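Side-chain contacts in alginate lyase, family PL7 (Zobellia galactanivorans, PDB 3ZPY), which is an alginate lyase that probably breaks its polysaccharide substrate by beta-elimination, the work of the catalytic domain described here: residues L8-N13 / K241-T246; V140-I145 / C184-S189. All coordinates share one frame; numbering follows the deposited sequence.

Contact 1: residues L8-N13 / K241-T246; sequences LGITAN and KNLSVT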
# COMPACT_ATOMS: atom_id res chain seq x y z
N LEU A 8 -14.74 -6.22 3.23
CA LEU A 8 -14.15 -4.91 3.06
C LEU A 8 -15.07 -3.98 2.26
O LEU A 8 -14.89 -2.74 2.25
CB LEU A 8 -12.80 -5.07 2.38
CG LEU A 8 -11.82 -3.91 2.51
CD1 LEU A 8 -11.43 -3.51 3.95
CD2 LEU A 8 -10.52 -4.27 1.70
N GLY A 9 -16.08 -4.55 1.60
CA GLY A 9 -17.02 -3.74 0.78
C GLY A 9 -16.44 -3.25 -0.53
O GLY A 9 -16.72 -2.12 -0.94
N ILE A 10 -15.63 -4.06 -1.17
CA ILE A 10 -14.92 -3.65 -2.44
C ILE A 10 -15.52 -4.45 -3.59
O ILE A 10 -16.08 -5.51 -3.41
CB ILE A 10 -13.36 -3.85 -2.38
CG1 ILE A 10 -12.98 -5.33 -2.06
CG2 ILE A 10 -12.75 -2.88 -1.30
CD1 ILE A 10 -11.48 -5.55 -2.15
N THR A 11 -15.37 -3.93 -4.81
CA THR A 11 -15.90 -4.62 -5.99
C THR A 11 -14.85 -4.37 -7.12
O THR A 11 -14.03 -3.45 -6.96
CB THR A 11 -17.26 -4.02 -6.45
OG1 THR A 11 -16.98 -2.66 -6.94
CG2 THR A 11 -18.29 -4.03 -5.29
N ALA A 12 -14.91 -5.11 -8.22
CA ALA A 12 -13.92 -4.93 -9.30
C ALA A 12 -14.02 -3.49 -9.87
O ALA A 12 -13.04 -2.87 -10.33
CB ALA A 12 -14.13 -5.98 -10.38
N ASN A 13 -15.21 -2.94 -9.82
CA ASN A 13 -15.42 -1.65 -10.32
C ASN A 13 -14.83 -0.49 -9.44
O ASN A 13 -14.58 0.63 -9.92
CB ASN A 13 -16.83 -1.48 -10.82
CG ASN A 13 -16.96 -1.87 -12.30
OD1 ASN A 13 -17.70 -1.21 -13.03
ND2 ASN A 13 -16.17 -2.89 -12.78
N LYS A 241 -9.62 -2.36 7.72
CA LYS A 241 -11.09 -2.35 7.68
C LYS A 241 -11.55 -0.91 7.47
O LYS A 241 -10.73 0.03 7.46
CB LYS A 241 -11.71 -2.88 8.98
CG LYS A 241 -11.38 -2.18 10.26
CD LYS A 241 -11.91 -2.99 11.45
CE LYS A 241 -11.58 -2.25 12.70
NZ LYS A 241 -12.22 -2.92 13.89
N ASN A 242 -12.87 -0.66 7.31
CA ASN A 242 -13.44 0.66 7.23
C ASN A 242 -12.76 1.49 6.13
O ASN A 242 -12.31 2.65 6.41
CB ASN A 242 -13.30 1.40 8.61
CG ASN A 242 -14.02 0.72 9.69
OD1 ASN A 242 -14.86 -0.12 9.45
ND2 ASN A 242 -13.53 0.96 10.90
N LEU A 243 -12.62 0.92 4.94
CA LEU A 243 -11.96 1.55 3.80
C LEU A 243 -13.00 2.33 3.00
O LEU A 243 -14.03 1.80 2.63
CB LEU A 243 -11.43 0.41 2.90
CG LEU A 243 -10.77 0.89 1.57
CD1 LEU A 243 -9.59 1.83 1.70
CD2 LEU A 243 -10.35 -0.33 0.78
N SER A 244 -12.64 3.55 2.66
CA SER A 244 -13.40 4.28 1.65
C SER A 244 -12.55 5.31 0.97
O SER A 244 -11.60 5.82 1.56
CB SER A 244 -14.60 4.96 2.28
OG SER A 244 -14.18 6.01 3.10
N VAL A 245 -12.90 5.60 -0.28
CA VAL A 245 -12.30 6.72 -1.00
C VAL A 245 -13.42 7.73 -1.32
O VAL A 245 -14.52 7.32 -1.68
CB VAL A 245 -11.56 6.26 -2.26
CG1 VAL A 245 -11.28 7.44 -3.16
CG2 VAL A 245 -10.23 5.69 -1.86
N THR A 246 -13.11 9.02 -1.10
CA THR A 246 -14.07 10.11 -1.36
C THR A 246 -13.40 11.10 -2.29
O THR A 246 -12.23 11.47 -2.12
CB THR A 246 -14.48 10.79 -0.06
OG1 THR A 246 -14.93 9.81 0.82
CG2 THR A 246 -15.54 11.81 -0.32
O HOH W 1 -14.37 -1.37 4.53
O HOH W 2 -14.66 -0.25 0.94
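Leu-8 and Leu-243 are joined through their main chains by a pair of waters, with no direct hydrogen bond between the two segments. Water 1 donates to Leu-8 O at 2.7 Å and accepts from Leu-243 N at 2.9 Å. Water 2 lies within bonding distance of two carbonyls, 2.8 Å from Leu-8 O and 2.7 Å from Leu-243 O; it can donate to either, although further acceptors nearby compete for its protons. One strand residue may thus have both its N and its O linked by solvent to a single carbonyl.

Beside this water bridge the side chains make purely apolar contacts. With CG of Leu-8 swung opposite the backbone N (chi1 -160°), its two methyls reach the strand: CD1 lies over the backbone at Lys-241 CA, 3.9 Å away, and CD2 meets Leu-243 CD2 at 4.0 Å, the two leucines crossing at a slant. Ile-10 adds its beta branch, CG2 coming to 4.1 Å from the same Leu-243 CD2, so Leu-8 and Ile-10 share one methyl of Leu-243, reaching it from the same general side. Branched aliphatic residues suit this place, since they fill it without bringing in polar atoms.

Between Leu-8 and Ile-10 the chain must change direction. Gly-9, with phi 75°, is the C-prime residue of a Schellman motif that ends helix 4-8, and lacking a beta carbon it adopts that backbone shape easily.

Lys-241 turns its side chain outward to a salt bridge with Glu-56 and a cation-pi contact with Trp-57. Leu-8, Ile-10 and Leu-243 all touch Leu-79 of strand 76-83, Trp-15 of strand 15-21 touches Ile-10 and Leu-243, and Trp-101 of strand 96-107 touches Leu-243.

Contact 2: residues V140-I145 / C184-S189; sequences VRVQFI and CKLVYS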
# COMPACT_ATOMS: atom_id res chain seq x y z
N VAL A 140 3.30 9.52 -2.66
CA VAL A 140 3.59 9.31 -1.19
C VAL A 140 3.43 7.83 -0.91
O VAL A 140 2.54 7.18 -1.49
CB VAL A 140 2.69 10.22 -0.28
CG1 VAL A 140 1.20 9.77 -0.31
CG2 VAL A 140 3.21 10.24 1.17
N ARG A 141 4.30 7.35 -0.03
CA ARG A 141 4.18 6.04 0.59
C ARG A 141 4.11 6.22 2.09
O ARG A 141 5.02 6.82 2.69
CB ARG A 141 5.39 5.20 0.24
CG ARG A 141 5.37 4.70 -1.20
CD ARG A 141 6.36 3.54 -1.41
NE ARG A 141 7.73 3.84 -0.98
CZ ARG A 141 8.61 4.50 -1.71
NH1 ARG A 141 8.29 5.00 -2.89
NH2 ARG A 141 9.85 4.72 -1.24
N VAL A 142 3.06 5.66 2.74
CA VAL A 142 2.87 5.71 4.18
C VAL A 142 3.37 4.37 4.72
O VAL A 142 2.85 3.34 4.30
CB VAL A 142 1.38 5.91 4.45
CG1 VAL A 142 1.15 5.91 5.96
CG2 VAL A 142 0.84 7.19 3.82
N GLN A 143 4.39 4.42 5.59
CA GLN A 143 5.11 3.20 5.93
C GLN A 143 5.35 3.15 7.43
O GLN A 143 5.35 4.14 8.10
CB GLN A 143 6.51 3.17 5.27
CG GLN A 143 6.37 3.34 3.73
CD GLN A 143 7.56 3.78 3.06
OE1 GLN A 143 7.94 3.26 2.00
NE2 GLN A 143 8.14 4.85 3.62
N PHE A 144 5.50 1.92 7.94
CA PHE A 144 6.16 1.70 9.22
C PHE A 144 7.55 1.05 9.00
O PHE A 144 7.64 0.13 8.20
CB PHE A 144 5.33 0.83 10.17
CG PHE A 144 4.14 1.49 10.77
CD1 PHE A 144 3.99 2.88 10.94
CD2 PHE A 144 3.17 0.65 11.31
CE1 PHE A 144 2.82 3.38 11.52
CE2 PHE A 144 2.03 1.13 11.92
CZ PHE A 144 1.88 2.53 12.04
N ILE A 145 8.52 1.55 9.75
CA ILE A 145 9.86 1.08 9.69
C ILE A 145 10.31 0.69 11.10
O ILE A 145 10.05 1.41 12.09
CB ILE A 145 10.81 2.12 9.06
CG1 ILE A 145 12.25 1.53 8.95
CG2 ILE A 145 10.82 3.47 9.85
CD1 ILE A 145 13.07 2.29 7.96
N CYS A 184 -6.67 6.10 9.54
CA CYS A 184 -5.79 6.90 8.67
C CYS A 184 -6.65 7.66 7.69
O CYS A 184 -7.68 7.15 7.23
CB CYS A 184 -4.86 5.98 7.86
SG CYS A 184 -3.85 4.87 8.83
N LYS A 185 -6.24 8.90 7.38
CA LYS A 185 -6.93 9.71 6.38
C LYS A 185 -5.83 10.35 5.54
O LYS A 185 -5.08 11.18 6.06
CB LYS A 185 -7.84 10.72 7.07
CG LYS A 185 -8.64 11.59 6.08
CD LYS A 185 -9.73 12.42 6.74
CE LYS A 185 -9.25 13.46 7.69
NZ LYS A 185 -10.27 14.49 8.08
N LEU A 186 -5.78 10.01 4.26
CA LEU A 186 -4.74 10.51 3.31
C LEU A 186 -5.47 11.39 2.32
O LEU A 186 -6.43 10.97 1.65
CB LEU A 186 -4.12 9.29 2.67
CG LEU A 186 -2.94 9.59 1.75
CD1 LEU A 186 -1.82 10.27 2.52
CD2 LEU A 186 -2.48 8.29 1.09
N VAL A 187 -5.06 12.66 2.27
CA VAL A 187 -5.78 13.69 1.49
C VAL A 187 -4.77 14.25 0.50
O VAL A 187 -3.66 14.59 0.87
CB VAL A 187 -6.35 14.78 2.37
CG1 VAL A 187 -7.16 15.75 1.50
CG2 VAL A 187 -7.34 14.18 3.45
N TYR A 188 -5.24 14.48 -0.72
CA TYR A 188 -4.50 15.23 -1.73
C TYR A 188 -5.48 16.30 -2.20
O TYR A 188 -6.51 15.98 -2.78
CB TYR A 188 -4.12 14.28 -2.92
CG TYR A 188 -2.97 14.75 -3.81
CD1 TYR A 188 -2.31 16.01 -3.66
CD2 TYR A 188 -2.46 13.88 -4.76
CE1 TYR A 188 -1.25 16.40 -4.53
CE2 TYR A 188 -1.37 14.23 -5.63
CZ TYR A 188 -0.76 15.47 -5.47
OH TYR A 188 0.31 15.79 -6.36
N SER A 189 -5.14 17.57 -1.88
CA SER A 189 -6.07 18.69 -2.12
C SER A 189 -5.28 19.94 -2.16
O SER A 189 -4.36 20.14 -1.34
CB SER A 189 -7.14 18.76 -0.98
OG SER A 189 -8.06 19.82 -1.28
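Leu-186 meets Val-140 and Val-142 in the interior of the beta-sandwich, the jelly roll of family PL7 lyases, where strand 182-189 of the seven-stranded sheet approaches strand 138-146 of the larger one. The nearest pair of alpha carbons, Val-142 CA and Leu-186 CA, is 9.0 Å apart, too far for main-chain bonding, and side chains bridge the gap.

The apolar contacts converge on one methyl. Leu-186 holds CG anti to its backbone N (chi1 -175°) and extends CD1 toward the other strand. This CD1 meets Val-140 CG1 tip to tip at 4.2 Å and lies 4.3 Å from Val-142 CG2. Two residues apart on a strand, the valines point the same way and offer their methyls to a single leucine. Short beta-branched residues suit extended backbone, while the longer leucine spans the gap. Val-193 and Leu-195 of strand 192-197 touch Val-140 and Val-142 respectively, continuing the apolar layer.

A polar side-chain network runs along the alternate residues Arg-141 and Gln-143 of strand 138-146, on the sheet face turned from this interior, the side on which lyases of this family generally carry their substrate groove. Arg-141 forms salt bridges with Asp-138 and Glu-165, and Gln-143 NE2 donates to Ser-160 OG and Lys-158 O, which should limit rotation of both groups. Between them, Arg-141 NE donates to Gln-143 OE1 at 3.0 Å, fairly straight at 158°; OE1 lies close to the guanidinium plane, but NE stands 42° above the plane of the amide carbonyl.

In the fold
Contact 1 and contact 2 are about 17 Å apart between centres and about 7 Å at their nearest atoms, without touching. They share the seven-stranded antiparallel sheet: segment 241-246 belongs to strand 235-247 and segment 184-189 to strand 182-189, with strand 96-107 lying between these two. Along the chain, contact 2 is nested within the long loop closed by contact 1, which brings the end of helix 4-8 and the loop that follows it against the last strand. Contact 1 thus sets the N-terminal region against the C-terminal strand, its centre about 14 Å from that of the chain, whereas contact 2, about 9 Å from it, joins the two sheets deeper inside the same catalytic domain.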